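Local coordinates for lipopolysaccharide biosynthesis protein wbpB (Thermus thermophilus, PDB 3O9Z) that probably catalyses an NAD-dependent oxidation in the biosynthesis of 2,3-diacetamido-2,3-dideoxy-D-mannuronic acid, a lipopolysaccharide sugar, and binds NAD and alpha-ketoglutarate, at residues 57-60 with 61-65; 88-91 with 92-96; 112-115 with 116-119. All blocks are in the same frame, centred on the assembly; numbering follows the deposited sequence.

Contact 1: 57-60 with 61-65; sequences EAFE and AYLED. With NAD (nicotinamide-adenine-dinucleotide), chain Q.
Helix 56-68 of the NAD-binding Rossmann fold sets Phe59 and Leu63 one turn apart. Leu63 CD1 lies over one face of the Phe59 ring, 3.9 Å from its centroid, a CH-pi contact displaced toward the CE2-CZ rim. Phe59 holds CG anti to the backbone N (chi1 178°), which puts CG beside the carbonyl carbon and turns the ring toward the next turn, where a methyl can cover it. Bulky apolar groups suit this flank because Phe59 also packs on Ala7 and Ala32 of the sheet, and Leu63 on Ala7. The backbone Leu63 N to Phe59 O bond, 3.0 Å, keeps the helical spacing. Glu60 and Glu64 leave another flank to meet arginines, Arg94 for Glu60 and Arg90 of the second subunit for Glu64. Near the helix start, Glu57, bent at chi2 (96°), brings OE1 to N6A of an NAD held by the second subunit, a hydrogen bond modelled so short (2.5 Å) that its length is doubtful. With an alanine here, that adenine amino group would probably lose its carboxylate acceptor from this chain. The arrangement is that of a Rossmann-fold helix packed on its sheet, its first turn completing a neighbour's adenine pocket.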
ATOM      1  N   GLU A  57       8.541  -7.598 -10.130  1.00 15.14           N
ATOM      2  CA  GLU A  57       8.640  -8.787 -11.015  1.00 14.21           C
ATOM      3  C   GLU A  57       8.548  -8.338 -12.447  1.00 16.26           C
ATOM      4  O   GLU A  57       9.278  -8.830 -13.318  1.00 14.97           O
ATOM      5  CB  GLU A  57       7.583  -9.840 -10.695  1.00 16.83           C
ATOM      6  CG  GLU A  57       7.573 -10.313  -9.200  1.00 17.59           C
ATOM      7  CD  GLU A  57       6.555  -9.583  -8.342  1.00 14.68           C
ATOM      8  OE1 GLU A  57       5.823 -10.257  -7.609  1.00 15.89           O
ATOM      9  OE2 GLU A  57       6.443  -8.335  -8.482  1.00 17.09           O
ATOM     10  N   ALA A  58       7.681  -7.355 -12.716  1.00 15.18           N
ATOM     11  CA  ALA A  58       7.575  -6.854 -14.079  1.00 13.20           C
ATOM     12  C   ALA A  58       8.768  -6.019 -14.508  1.00 13.28           C
ATOM     13  O   ALA A  58       9.241  -6.096 -15.650  1.00 15.82           O
ATOM     14  CB  ALA A  58       6.280  -5.997 -14.236  1.00 13.20           C
ATOM     15  N   PHE A  59       9.315  -5.192 -13.601  1.00 13.36           N
ATOM     16  CA  PHE A  59      10.500  -4.421 -13.884  1.00 12.97           C
ATOM     17  C   PHE A  59      11.676  -5.393 -14.169  1.00 13.04           C
ATOM     18  O   PHE A  59      12.350  -5.180 -15.151  1.00 13.95           O
ATOM     19  CB  PHE A  59      10.806  -3.703 -12.558  1.00 14.39           C
ATOM     20  CG  PHE A  59      12.045  -2.852 -12.542  1.00 10.31           C
ATOM     21  CD1 PHE A  59      12.208  -1.661 -13.224  1.00 11.56           C
ATOM     22  CD2 PHE A  59      13.099  -3.252 -11.703  1.00 14.33           C
ATOM     23  CE1 PHE A  59      13.320  -0.823 -13.092  1.00 12.96           C
ATOM     24  CE2 PHE A  59      14.211  -2.447 -11.557  1.00 12.47           C
ATOM     25  CZ  PHE A  59      14.385  -1.244 -12.217  1.00 13.47           C
ATOM     26  N   GLU A  60      11.777  -6.463 -13.391  1.00 14.84           N
ATOM     27  CA  GLU A  60      12.854  -7.453 -13.637  1.00 16.51           C
ATOM     28  C   GLU A  60      12.673  -8.101 -15.022  1.00 16.98           C
ATOM     29  O   GLU A  60      13.685  -8.225 -15.737  1.00 16.01           O
ATOM     30  CB  GLU A  60      12.826  -8.516 -12.529  1.00 15.06           C
ATOM     31  CG  GLU A  60      14.005  -9.481 -12.577  1.00 19.70           C
ATOM     32  CD  GLU A  60      14.168 -10.226 -11.287  1.00 18.01           C
ATOM     33  OE1 GLU A  60      15.291 -10.711 -11.041  1.00 22.39           O
ATOM     34  OE2 GLU A  60      13.145 -10.497 -10.589  1.00 22.81           O
ATOM     35  N   ALA A  61      11.451  -8.562 -15.324  1.00 14.72           N
ATOM     36  CA  ALA A  61      11.247  -9.234 -16.613  1.00 15.23           C
ATOM     37  C   ALA A  61      11.589  -8.303 -17.748  1.00 15.63           C
ATOM     38  O   ALA A  61      12.086  -8.750 -18.785  1.00 16.72           O
ATOM     39  CB  ALA A  61       9.815  -9.719 -16.708  1.00 16.97           C
ATOM     40  N   TYR A  62      11.263  -7.008 -17.641  1.00 15.09           N
ATOM     41  CA  TYR A  62      11.562  -6.005 -18.635  1.00 15.06           C
ATOM     42  C   TYR A  62      13.055  -5.793 -18.824  1.00 17.18           C
ATOM     43  O   TYR A  62      13.550  -5.829 -19.953  1.00 16.93           O
ATOM     44  CB  TYR A  62      10.829  -4.695 -18.279  1.00 14.46           C
ATOM     45  CG  TYR A  62      11.233  -3.564 -19.175  1.00 16.59           C
ATOM     46  CD1 TYR A  62      10.770  -3.547 -20.493  1.00 26.25           C
ATOM     47  CD2 TYR A  62      12.135  -2.602 -18.780  1.00 19.68           C
ATOM     48  CE1 TYR A  62      11.162  -2.560 -21.369  1.00 24.27           C
ATOM     49  CE2 TYR A  62      12.504  -1.588 -19.643  1.00 22.76           C
ATOM     50  CZ  TYR A  62      12.019  -1.577 -20.932  1.00 29.84           C
ATOM     51  OH  TYR A  62      12.390  -0.598 -21.826  1.00 34.71           O
ATOM     52  N   LEU A  63      13.764  -5.666 -17.710  1.00 16.25           N
ATOM     53  CA  LEU A  63      15.203  -5.515 -17.790  1.00 16.37           C
ATOM     54  C   LEU A  63      15.836  -6.807 -18.319  1.00 14.27           C
ATOM     55  O   LEU A  63      16.831  -6.698 -19.003  1.00 17.21           O
ATOM     56  CB  LEU A  63      15.795  -5.167 -16.423  1.00 14.77           C
ATOM     57  CG  LEU A  63      15.374  -3.751 -15.960  1.00 17.89           C
ATOM     58  CD1 LEU A  63      16.021  -3.531 -14.610  1.00 20.85           C
ATOM     59  CD2 LEU A  63      15.754  -2.602 -16.903  1.00 17.44           C
ATOM     60  N   GLU A  64      15.264  -7.975 -18.034  1.00 15.36           N
ATOM     61  CA  GLU A  64      15.784  -9.263 -18.543  1.00 15.03           C
ATOM     62  C   GLU A  64      15.532  -9.320 -20.036  1.00 18.70           C
ATOM     63  O   GLU A  64      16.435  -9.752 -20.780  1.00 18.63           O
ATOM     64  CB  GLU A  64      15.112 -10.413 -17.808  1.00 16.94           C
ATOM     65  CG  GLU A  64      15.673 -11.836 -18.114  1.00 17.18           C
ATOM     66  CD  GLU A  64      15.028 -12.834 -17.202  1.00 21.24           C
ATOM     67  OE1 GLU A  64      13.766 -12.917 -17.200  1.00 22.40           O
ATOM     68  OE2 GLU A  64      15.777 -13.521 -16.444  1.00 26.31           O
ATOM     69  N   ASP A  65      14.342  -8.904 -20.497  1.00 16.08           N
ATOM     70  CA  ASP A  65      14.119  -8.764 -21.933  1.00 18.11           C
ATOM     71  C   ASP A  65      15.114  -7.840 -22.612  1.00 16.85           C
ATOM     72  O   ASP A  65      15.624  -8.194 -23.685  1.00 19.33           O
ATOM     73  CB  ASP A  65      12.684  -8.299 -22.258  1.00 17.45           C
ATOM     74  CG  ASP A  65      11.611  -9.293 -21.870  1.00 19.48           C
ATOM     75  OD1 ASP A  65      11.857 -10.512 -21.677  1.00 23.08           O
ATOM     76  OD2 ASP A  65      10.435  -8.821 -21.788  1.00 23.97           O
TER
HETATM   77  PA  NAD Q 311      -7.141 -11.276  -4.360  1.00 28.34           P
HETATM   78  O1A NAD Q 311      -8.041 -11.811  -3.262  1.00 30.04           O
HETATM   79  O2A NAD Q 311      -7.070  -9.686  -4.545  1.00 32.23           O
HETATM   80  O5B NAD Q 311      -5.769 -11.969  -3.881  1.00 32.64           O
HETATM   81  C5B NAD Q 311      -4.751 -10.984  -3.942  1.00 54.73           C
HETATM   82  C4B NAD Q 311      -3.379 -11.414  -3.436  1.00 26.09           C
HETATM   83  O4B NAD Q 311      -2.329 -11.275  -4.406  1.00 31.34           O
HETATM   84  C3B NAD Q 311      -3.446 -10.034  -2.745  1.00 23.04           C
HETATM   85  O3B NAD Q 311      -3.237 -10.084  -1.323  1.00 25.16           O
HETATM   86  C2B NAD Q 311      -2.280  -9.163  -3.243  1.00 38.02           C
HETATM   87  O2B NAD Q 311      -1.722  -8.625  -2.030  1.00 27.63           O
HETATM   88  C1B NAD Q 311      -1.412 -10.276  -3.894  1.00 30.96           C
HETATM   89  N9A NAD Q 311      -0.309  -9.716  -4.693  1.00 38.31           N
HETATM   90  C8A NAD Q 311      -0.206  -8.482  -5.297  1.00 21.62           C
HETATM   91  N7A NAD Q 311       1.024  -8.319  -5.732  1.00 26.55           N
HETATM   92  C5A NAD Q 311       1.740  -9.469  -5.558  1.00 26.01           C
HETATM   93  C6A NAD Q 311       3.083  -9.861  -5.828  1.00 24.42           C
HETATM   94  N6A NAD Q 311       3.924  -9.065  -6.588  1.00 28.44           N
HETATM   95  N1A NAD Q 311       3.427 -11.102  -5.475  1.00 30.01           N
HETATM   96  C2A NAD Q 311       2.545 -11.935  -4.928  1.00 19.12           C
HETATM   97  N3A NAD Q 311       1.352 -11.561  -4.519  1.00 45.92           N
HETATM   98  C4A NAD Q 311       0.904 -10.348  -4.847  1.00 30.50           C
HETATM   99  O3  NAD Q 311      -7.672 -11.895  -5.745  1.00 29.73           O
HETATM  100  PN  NAD Q 311      -7.797 -13.489  -5.938  1.00 30.43           P
HETATM  101  O1N NAD Q 311      -9.290 -13.819  -6.196  1.00 34.16           O
HETATM  102  O2N NAD Q 311      -7.158 -14.352  -4.831  1.00 35.06           O
HETATM  103  O5D NAD Q 311      -7.282 -13.811  -7.443  1.00 26.48           O
HETATM  104  C5D NAD Q 311      -6.126 -14.625  -7.323  1.00 29.09           C
HETATM  105  C4D NAD Q 311      -5.784 -15.267  -8.666  1.00 21.94           C
HETATM  106  O4D NAD Q 311      -6.621 -16.428  -8.678  1.00 31.63           O
HETATM  107  C3D NAD Q 311      -6.117 -14.433  -9.930  1.00 28.34           C
HETATM  108  O3D NAD Q 311      -5.276 -14.851 -11.015  1.00 29.75           O
HETATM  109  C2D NAD Q 311      -7.557 -14.864 -10.287  1.00 32.51           C
HETATM  110  O2D NAD Q 311      -7.832 -14.823 -11.699  1.00 25.09           O
HETATM  111  C1D NAD Q 311      -7.511 -16.335  -9.810  1.00 46.93           C
HETATM  112  N1N NAD Q 311      -8.809 -16.825  -9.350  1.00 31.83           N
HETATM  113  C2N NAD Q 311      -9.145 -18.035  -9.757  1.00 35.44           C
HETATM  114  C3N NAD Q 311     -10.367 -18.575  -9.364  1.00 45.03           C
HETATM  115  C7N NAD Q 311     -10.740 -19.930  -9.820  1.00 46.44           C
HETATM  116  O7N NAD Q 311      -9.901 -20.727 -10.215  1.00 38.74           O
HETATM  117  N7N NAD Q 311     -12.037 -20.268  -9.734  1.00 46.56           N
HETATM  118  C4N NAD Q 311     -11.218 -17.833  -8.525  1.00 37.84           C
HETATM  119  C5N NAD Q 311     -10.798 -16.577  -8.119  1.00 35.31           C
HETATM  120  C6N NAD Q 311      -9.569 -16.099  -8.545  1.00 44.07           C

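Contact 2: 88-91 with 92-96; sequences QIRM and ALRLG. With NAD (nicotinamide-adenine-dinucleotide), chain E.
Arg94 folds back over the turn before it, its guanidinium face covering the backbone carbonyl of Arg90, with Arg90 O 3.9 Å above the centre of the plane. Its CG stands between the backbone N and the carbonyl carbon (chi1 84°), a crowded position, and with the bend at chi3 the chain returns along the helix, bringing NH2 to 3.5 Å from Met91 CA. Arg90 NE and Arg94 NH1 stay 4.5 Å apart, a closeness that Glu64 of the second subunit, salt-bridged to both arginines, probably offsets; Arg90 NH2 is also hydrogen-bonded to Tyr86 OH. Ile89 CG2 and Leu93 CD1 meet at 4.2 Å, a branched apolar pair suited to packing against helix 109-122. This is helix 85-94 of a Rossmann-fold beta-alpha-beta unit, connecting strands 75-78 and 98-101. Near its end Leu95 lies alongside one of two Met91 conformers, the contact being uncertain for the other. Gly96 then closes the helix in a Schellman motif; at its positive phi (74°) a CB would jam against Leu95 O. Farther back, Gln88 NE2 lies 3.1 Å from NAD N1A and is hydrogen-bonded to Glu57 of the second subunit, while Thr9 and Ser80 hold OE1.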
ATOM      1  N   GLN A  88      17.790  -6.169  -4.139  1.00 13.63           N
ATOM      2  CA  GLN A  88      17.835  -5.402  -5.371  1.00 11.68           C
ATOM      3  C   GLN A  88      19.194  -5.394  -6.055  1.00 14.55           C
ATOM      4  O   GLN A  88      19.308  -5.353  -7.272  1.00 15.57           O
ATOM      5  CB  GLN A  88      17.248  -3.965  -5.274  1.00 12.44           C
ATOM      6  CG  GLN A  88      15.773  -4.022  -4.923  1.00 13.89           C
ATOM      7  CD  GLN A  88      15.098  -2.683  -4.967  1.00 12.43           C
ATOM      8  OE1 GLN A  88      15.704  -1.637  -4.767  1.00 13.55           O
ATOM      9  NE2 GLN A  88      13.811  -2.744  -5.313  1.00 14.89           N
ATOM     10  N   ILE A  89      20.246  -5.428  -5.225  1.00 14.65           N
ATOM     11  CA  ILE A  89      21.581  -5.673  -5.757  1.00 16.26           C
ATOM     12  C   ILE A  89      21.649  -7.125  -6.289  1.00 11.59           C
ATOM     13  O   ILE A  89      22.159  -7.274  -7.399  1.00 16.42           O
ATOM     14  CB  ILE A  89      22.615  -5.489  -4.644  1.00 12.77           C
ATOM     15  CG1 ILE A  89      22.748  -4.009  -4.219  1.00 14.77           C
ATOM     16  CG2 ILE A  89      23.967  -6.046  -5.131  1.00 17.67           C
ATOM     17  CD1 ILE A  89      23.328  -3.886  -2.781  1.00 13.98           C
ATOM     18  N   ARG A  90      21.015  -8.107  -5.655  1.00 15.87           N
ATOM     19  CA  ARG A  90      21.021  -9.486  -6.229  1.00 12.78           C
ATOM     20  C   ARG A  90      20.293  -9.416  -7.586  1.00 16.30           C
ATOM     21  O   ARG A  90      20.678 -10.111  -8.541  1.00 16.68           O
ATOM     22  CB  ARG A  90      20.277 -10.450  -5.316  1.00 16.10           C
ATOM     23  CG  ARG A  90      21.022 -10.696  -4.004  1.00 22.19           C
ATOM     24  CD  ARG A  90      21.997 -11.815  -4.059  1.00 30.48           C
ATOM     25  NE  ARG A  90      21.395 -13.075  -4.503  1.00 21.63           N
ATOM     26  CZ  ARG A  90      21.010 -14.070  -3.703  1.00 24.29           C
ATOM     27  NH1 ARG A  90      20.511 -15.176  -4.240  1.00 21.91           N
ATOM     28  NH2 ARG A  90      21.137 -14.036  -2.379  1.00 23.50           N
ATOM     29  N   MET A  91      19.233  -8.614  -7.720  1.00 14.93           N
ATOM     30  CA  MET A  91      18.506  -8.511  -8.985  0.50 16.91           C
ATOM     31  C   MET A  91      19.409  -7.889 -10.049  1.00 15.11           C
ATOM     32  O   MET A  91      19.469  -8.390 -11.199  1.00 18.37           O
ATOM     33  CB  MET A  91      17.255  -7.646  -8.767  0.50 16.10           C
ATOM     34  CG  MET A  91      16.487  -7.250 -10.051  0.50 10.72           C
ATOM     35  SD  MET A  91      14.803  -6.546  -9.678  0.50 14.07           S
ATOM     36  CE  MET A  91      15.143  -5.013  -8.794  0.50 14.27           C
ATOM     37  N   ALA A  92      20.075  -6.774  -9.744  1.00 15.70           N
ATOM     38  CA  ALA A  92      20.983  -6.126 -10.671  1.00 13.12           C
ATOM     39  C   ALA A  92      21.966  -7.206 -11.198  1.00 16.05           C
ATOM     40  O   ALA A  92      22.135  -7.363 -12.429  1.00 17.14           O
ATOM     41  CB  ALA A  92      21.759  -4.992 -10.000  1.00 18.79           C
ATOM     42  N   LEU A  93      22.583  -7.918 -10.275  1.00 16.98           N
ATOM     43  CA  LEU A  93      23.662  -8.832 -10.689  1.00 19.59           C
ATOM     44  C   LEU A  93      23.095  -9.928 -11.578  1.00 17.40           C
ATOM     45  O   LEU A  93      23.764 -10.393 -12.534  1.00 19.74           O
ATOM     46  CB  LEU A  93      24.447  -9.385  -9.489  1.00 19.12           C
ATOM     47  CG  LEU A  93      25.090  -8.402  -8.514  1.00 24.48           C
ATOM     48  CD1 LEU A  93      25.802  -9.140  -7.390  1.00 23.30           C
ATOM     49  CD2 LEU A  93      26.015  -7.415  -9.216  1.00 25.25           C
ATOM     50  N   ARG A  94      21.978 -10.535 -11.184  1.00 17.77           N
ATOM     51  CA  ARG A  94      21.403 -11.583 -12.024  1.00 17.47           C
ATOM     52  C   ARG A  94      20.964 -11.138 -13.397  1.00 18.72           C
ATOM     53  O   ARG A  94      20.939 -11.970 -14.311  1.00 19.22           O
ATOM     54  CB  ARG A  94      20.328 -12.455 -11.339  1.00 21.06           C
ATOM     55  CG  ARG A  94      18.888 -11.878 -11.348  1.00 21.18           C
ATOM     56  CD  ARG A  94      17.833 -12.824 -10.773  1.00 19.41           C
ATOM     57  NE  ARG A  94      18.024 -13.065  -9.335  1.00 18.69           N
ATOM     58  CZ  ARG A  94      17.463 -12.329  -8.368  1.00 18.46           C
ATOM     59  NH1 ARG A  94      17.762 -12.597  -7.109  1.00 18.49           N
ATOM     60  NH2 ARG A  94      16.593 -11.368  -8.648  1.00 19.58           N
ATOM     61  N   LEU A  95      20.660  -9.853 -13.541  1.00 18.70           N
ATOM     62  CA  LEU A  95      20.281  -9.192 -14.805  1.00 21.67           C
ATOM     63  C   LEU A  95      21.506  -8.760 -15.595  1.00 19.63           C
ATOM     64  O   LEU A  95      21.393  -8.256 -16.709  1.00 21.24           O
ATOM     65  CB  LEU A  95      19.408  -7.940 -14.560  1.00 20.25           C
ATOM     66  CG  LEU A  95      17.975  -8.200 -14.075  1.00 23.02           C
ATOM     67  CD1 LEU A  95      17.351  -6.906 -13.578  1.00 20.60           C
ATOM     68  CD2 LEU A  95      17.151  -8.715 -15.215  1.00 23.94           C
ATOM     69  N   GLY A  96      22.695  -9.039 -15.060  1.00 20.76           N
ATOM     70  CA  GLY A  96      23.879  -8.616 -15.795  1.00 19.49           C
ATOM     71  C   GLY A  96      24.181  -7.144 -15.767  1.00 15.11           C
ATOM     72  O   GLY A  96      24.855  -6.614 -16.630  1.00 17.59           O
TER
HETATM   73  PA  NAD E 311      11.718   7.517   1.157  1.00 11.84           P
HETATM   74  O1A NAD E 311      11.490   8.957   0.890  1.00 11.46           O
HETATM   75  O2A NAD E 311      10.874   6.727   2.170  1.00 12.36           O
HETATM   76  O5B NAD E 311      11.581   6.906  -0.293  1.00 12.69           O
HETATM   77  C5B NAD E 311      11.667   5.509  -0.352  1.00 15.17           C
HETATM   78  C4B NAD E 311      11.076   5.051  -1.707  1.00 12.36           C
HETATM   79  O4B NAD E 311      11.304   3.633  -1.917  1.00 11.61           O
HETATM   80  C3B NAD E 311       9.531   5.214  -1.651  1.00 10.34           C
HETATM   81  O3B NAD E 311       9.047   6.025  -2.740  1.00 12.53           O
HETATM   82  C2B NAD E 311       8.987   3.775  -1.664  1.00 11.97           C
HETATM   83  O2B NAD E 311       7.712   3.618  -2.304  1.00 13.43           O
HETATM   84  C1B NAD E 311      10.110   3.129  -2.529  1.00 11.39           C
HETATM   85  N9A NAD E 311      10.087   1.650  -2.389  1.00 11.89           N
HETATM   86  C8A NAD E 311       9.579   0.789  -1.465  1.00 11.69           C
HETATM   87  N7A NAD E 311       9.781  -0.475  -1.833  1.00 13.80           N
HETATM   88  C5A NAD E 311      10.361  -0.453  -3.077  1.00 10.43           C
HETATM   89  C6A NAD E 311      10.800  -1.458  -4.019  1.00 10.47           C
HETATM   90  N6A NAD E 311      10.602  -2.786  -3.751  1.00 14.66           N
HETATM   91  N1A NAD E 311      11.355  -0.940  -5.109  1.00 11.88           N
HETATM   92  C2A NAD E 311      11.572   0.322  -5.454  1.00 11.41           C
HETATM   93  N3A NAD E 311      11.143   1.284  -4.598  1.00 13.38           N
HETATM   94  C4A NAD E 311      10.593   0.883  -3.446  1.00 12.47           C
HETATM   95  O3  NAD E 311      13.247   7.316   1.583  1.00 10.71           O
HETATM   96  PN  NAD E 311      14.554   8.066   1.170  1.00 12.08           P
HETATM   97  O1N NAD E 311      14.899   9.082   2.259  1.00 12.81           O
HETATM   98  O2N NAD E 311      14.462   8.530  -0.257  1.00 13.82           O
HETATM   99  O5D NAD E 311      15.683   6.956   1.387  1.00 10.75           O
HETATM  100  C5D NAD E 311      15.881   6.136   0.263  1.00 11.51           C
HETATM  101  C4D NAD E 311      17.270   5.499   0.447  1.00 10.98           C
HETATM  102  O4D NAD E 311      18.210   6.584   0.288  1.00 12.18           O
HETATM  103  C3D NAD E 311      17.540   4.837   1.806  1.00 12.28           C
HETATM  104  O3D NAD E 311      18.493   3.758   1.545  1.00 12.88           O
HETATM  105  C2D NAD E 311      18.297   5.955   2.541  1.00 12.04           C
HETATM  106  O2D NAD E 311      19.202   5.449   3.509  1.00 13.63           O
HETATM  107  C1D NAD E 311      19.044   6.734   1.452  1.00 13.46           C
HETATM  108  N1N NAD E 311      19.280   8.135   1.800  1.00 12.41           N
HETATM  109  C2N NAD E 311      20.485   8.643   1.650  1.00 13.84           C
HETATM  110  C3N NAD E 311      20.825   9.951   1.928  1.00 15.37           C
HETATM  111  C7N NAD E 311      22.244  10.315   1.765  1.00 18.35           C
HETATM  112  O7N NAD E 311      23.008   9.678   1.009  1.00 19.80           O
HETATM  113  N7N NAD E 311      22.590  11.440   2.379  1.00 18.69           N
HETATM  114  C4N NAD E 311      19.799  10.794   2.377  1.00 18.08           C
HETATM  115  C5N NAD E 311      18.516  10.250   2.442  1.00 16.09           C
HETATM  116  C6N NAD E 311      18.244   8.918   2.137  1.00 13.61           C

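Contact 3: 112-115 with 116-119; sequences IARL and KELE
Leu115 O is gripped by two backbone N-H groups: Glu119 N at 2.9 Å in the regular helical bond, and Leu118 N at 3.1 Å in a weak, bent one (121°). Leu118 N is itself shared, since its stronger bond goes to Arg114 O, 3.0 Å away and approached in the carbonyl plane. On the solvent side Arg114 and Glu117 run side by side and point the same way, but their flat ends are turned 66° apart. Glu117 OE1 stands 4.2 Å from Arg114 NH1, well out of the guanidinium plane, so the two attract only as charges, and no N-H is aimed at the oxygen. Long charged chains suit this face because they can remain hydrated. Lys116 lays CG 3.4 Å from Ile112 O; bends at chi2 and chi3 then carry its amino group round to a salt bridge with Asp282. Glu119 uses OE2 to bind both Val126 N and Arg125, tying the helix to the start of the following strand. Leu115 and Leu118 instead turn apolar branches onto helix 85-94, and Ile112 onto helix 281-294. Such an amphipathic helix, linking strands 98-101 and 126-128, is typical of the beta-alpha-beta crossover of a Rossmann fold.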
ATOM      1  N   ILE A 112      27.066  -8.826   2.688  1.00 15.35           N
ATOM      2  CA  ILE A 112      28.310  -8.435   2.052  1.00 16.72           C
ATOM      3  C   ILE A 112      29.035  -9.720   1.555  1.00 16.67           C
ATOM      4  O   ILE A 112      29.468  -9.694   0.392  1.00 18.17           O
ATOM      5  CB  ILE A 112      29.253  -7.665   3.032  1.00 17.20           C
ATOM      6  CG1 ILE A 112      28.680  -6.267   3.359  1.00 16.96           C
ATOM      7  CG2 ILE A 112      30.649  -7.573   2.447  1.00 20.83           C
ATOM      8  CD1 ILE A 112      28.758  -5.251   2.262  1.00 19.50           C
ATOM      9  N   ALA A 113      29.100 -10.757   2.398  1.00 16.44           N
ATOM     10  CA  ALA A 113      29.827 -11.993   2.036  1.00 19.19           C
ATOM     11  C   ALA A 113      29.153 -12.686   0.843  1.00 17.99           C
ATOM     12  O   ALA A 113      29.841 -13.161  -0.077  1.00 20.25           O
ATOM     13  CB  ALA A 113      29.919 -12.909   3.220  1.00 19.27           C
ATOM     14  N   ARG A 114      27.825 -12.733   0.825  1.00 17.11           N
ATOM     15  CA  ARG A 114      27.128 -13.402  -0.256  1.00 17.82           C
ATOM     16  C   ARG A 114      27.277 -12.579  -1.516  1.00 16.38           C
ATOM     17  O   ARG A 114      27.448 -13.131  -2.621  1.00 19.29           O
ATOM     18  CB  ARG A 114      25.654 -13.634   0.090  1.00 19.25           C
ATOM     19  CG  ARG A 114      25.296 -14.508   1.268  1.00 26.20           C
ATOM     20  CD  ARG A 114      25.538 -15.997   1.046  1.00 42.72           C
ATOM     21  NE  ARG A 114      25.742 -16.675   2.330  1.00 52.42           N
ATOM     22  CZ  ARG A 114      25.847 -17.993   2.489  1.00 55.66           C
ATOM     23  NH1 ARG A 114      25.763 -18.803   1.441  1.00 54.56           N
ATOM     24  NH2 ARG A 114      26.031 -18.505   3.699  1.00 57.04           N
ATOM     25  N   LEU A 115      27.217 -11.245  -1.429  1.00 17.32           N
ATOM     26  CA  LEU A 115      27.490 -10.381  -2.558  1.00 15.40           C
ATOM     27  C   LEU A 115      28.864 -10.518  -3.184  1.00 20.05           C
ATOM     28  O   LEU A 115      28.983 -10.503  -4.401  1.00 17.96           O
ATOM     29  CB  LEU A 115      27.109  -8.902  -2.294  1.00 17.63           C
ATOM     30  CG  LEU A 115      25.660  -8.534  -1.995  1.00 15.61           C
ATOM     31  CD1 LEU A 115      25.667  -6.976  -1.873  1.00 17.11           C
ATOM     32  CD2 LEU A 115      24.784  -8.983  -3.193  1.00 17.98           C
ATOM     33  N   LYS A 116      29.864 -10.798  -2.348  1.00 18.28           N
ATOM     34  CA  LYS A 116      31.186 -11.088  -2.885  1.00 20.04           C
ATOM     35  C   LYS A 116      31.141 -12.351  -3.761  1.00 15.45           C
ATOM     36  O   LYS A 116      31.661 -12.378  -4.859  1.00 22.10           O
ATOM     37  CB  LYS A 116      32.174 -11.225  -1.716  1.00 19.66           C
ATOM     38  CG  LYS A 116      32.517  -9.906  -1.035  1.00 27.10           C
ATOM     39  CD  LYS A 116      33.355  -9.000  -1.912  1.00 29.28           C
ATOM     40  CE  LYS A 116      34.815  -9.462  -1.940  1.00 35.06           C
ATOM     41  NZ  LYS A 116      35.697  -8.479  -2.642  1.00 28.67           N
ATOM     42  N   GLU A 117      30.432 -13.371  -3.280  1.00 19.26           N
ATOM     43  CA  GLU A 117      30.307 -14.620  -4.066  1.00 15.58           C
ATOM     44  C   GLU A 117      29.614 -14.322  -5.397  1.00 21.17           C
ATOM     45  O   GLU A 117      29.940 -14.919  -6.438  1.00 21.83           O
ATOM     46  CB  GLU A 117      29.521 -15.670  -3.267  1.00 22.60           C
ATOM     47  CG  GLU A 117      30.329 -16.197  -2.081  1.00 23.20           C
ATOM     48  CD  GLU A 117      29.566 -17.181  -1.212  1.00 39.79           C
ATOM     49  OE1 GLU A 117      28.418 -17.547  -1.560  1.00 38.70           O
ATOM     50  OE2 GLU A 117      30.146 -17.617  -0.192  1.00 44.15           O
ATOM     51  N   LEU A 118      28.587 -13.467  -5.371  1.00 20.39           N
ATOM     52  CA  LEU A 118      27.749 -13.309  -6.547  1.00 19.38           C
ATOM     53  C   LEU A 118      28.446 -12.382  -7.544  1.00 15.99           C
ATOM     54  O   LEU A 118      28.267 -12.482  -8.769  1.00 19.75           O
ATOM     55  CB  LEU A 118      26.376 -12.776  -6.107  1.00 19.31           C
ATOM     56  CG  LEU A 118      25.504 -13.867  -5.477  1.00 26.76           C
ATOM     57  CD1 LEU A 118      24.255 -13.300  -4.771  1.00 30.47           C
ATOM     58  CD2 LEU A 118      25.125 -14.869  -6.567  1.00 31.55           C
ATOM     59  N   GLU A 119      29.309 -11.505  -7.056  1.00 18.28           N
ATOM     60  CA  GLU A 119      30.145 -10.682  -7.943  1.00 14.67           C
ATOM     61  C   GLU A 119      31.085 -11.651  -8.719  1.00 18.57           C
ATOM     62  O   GLU A 119      31.300 -11.449  -9.905  1.00 18.76           O
ATOM     63  CB  GLU A 119      31.058  -9.774  -7.111  1.00 16.82           C
ATOM     64  CG  GLU A 119      30.443  -8.421  -6.681  1.00 15.54           C
ATOM     65  CD  GLU A 119      31.500  -7.419  -6.195  1.00 23.47           C
ATOM     66  OE1 GLU A 119      32.625  -7.829  -5.781  1.00 23.16           O
ATOM     67  OE2 GLU A 119      31.239  -6.203  -6.271  1.00 21.35           O
TER

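In the fold
All three contacts lie in helices of the same Rossmann domain, and contact 2, in the middle, touches both others. Contacts 1 and 2 are buried and both meet the second subunit; they are joined by the Glu60 OE1 to Arg94 NH2 salt bridge and by Leu63 against Leu95. Their chemistry is complementary, acids on 57-65 and arginines on 88-96, each also pairing across subunits, and each has a residue at an NAD adenine. Contact 3 is partly exposed and touches no other chain; its Arg114-Glu117 pair stays beyond salt-bridge distance, while Lys116 and Glu119 have partners elsewhere in this chain. It joins contact 2 through aliphatic packing such as Ile89 on Leu115, and does not meet contact 1.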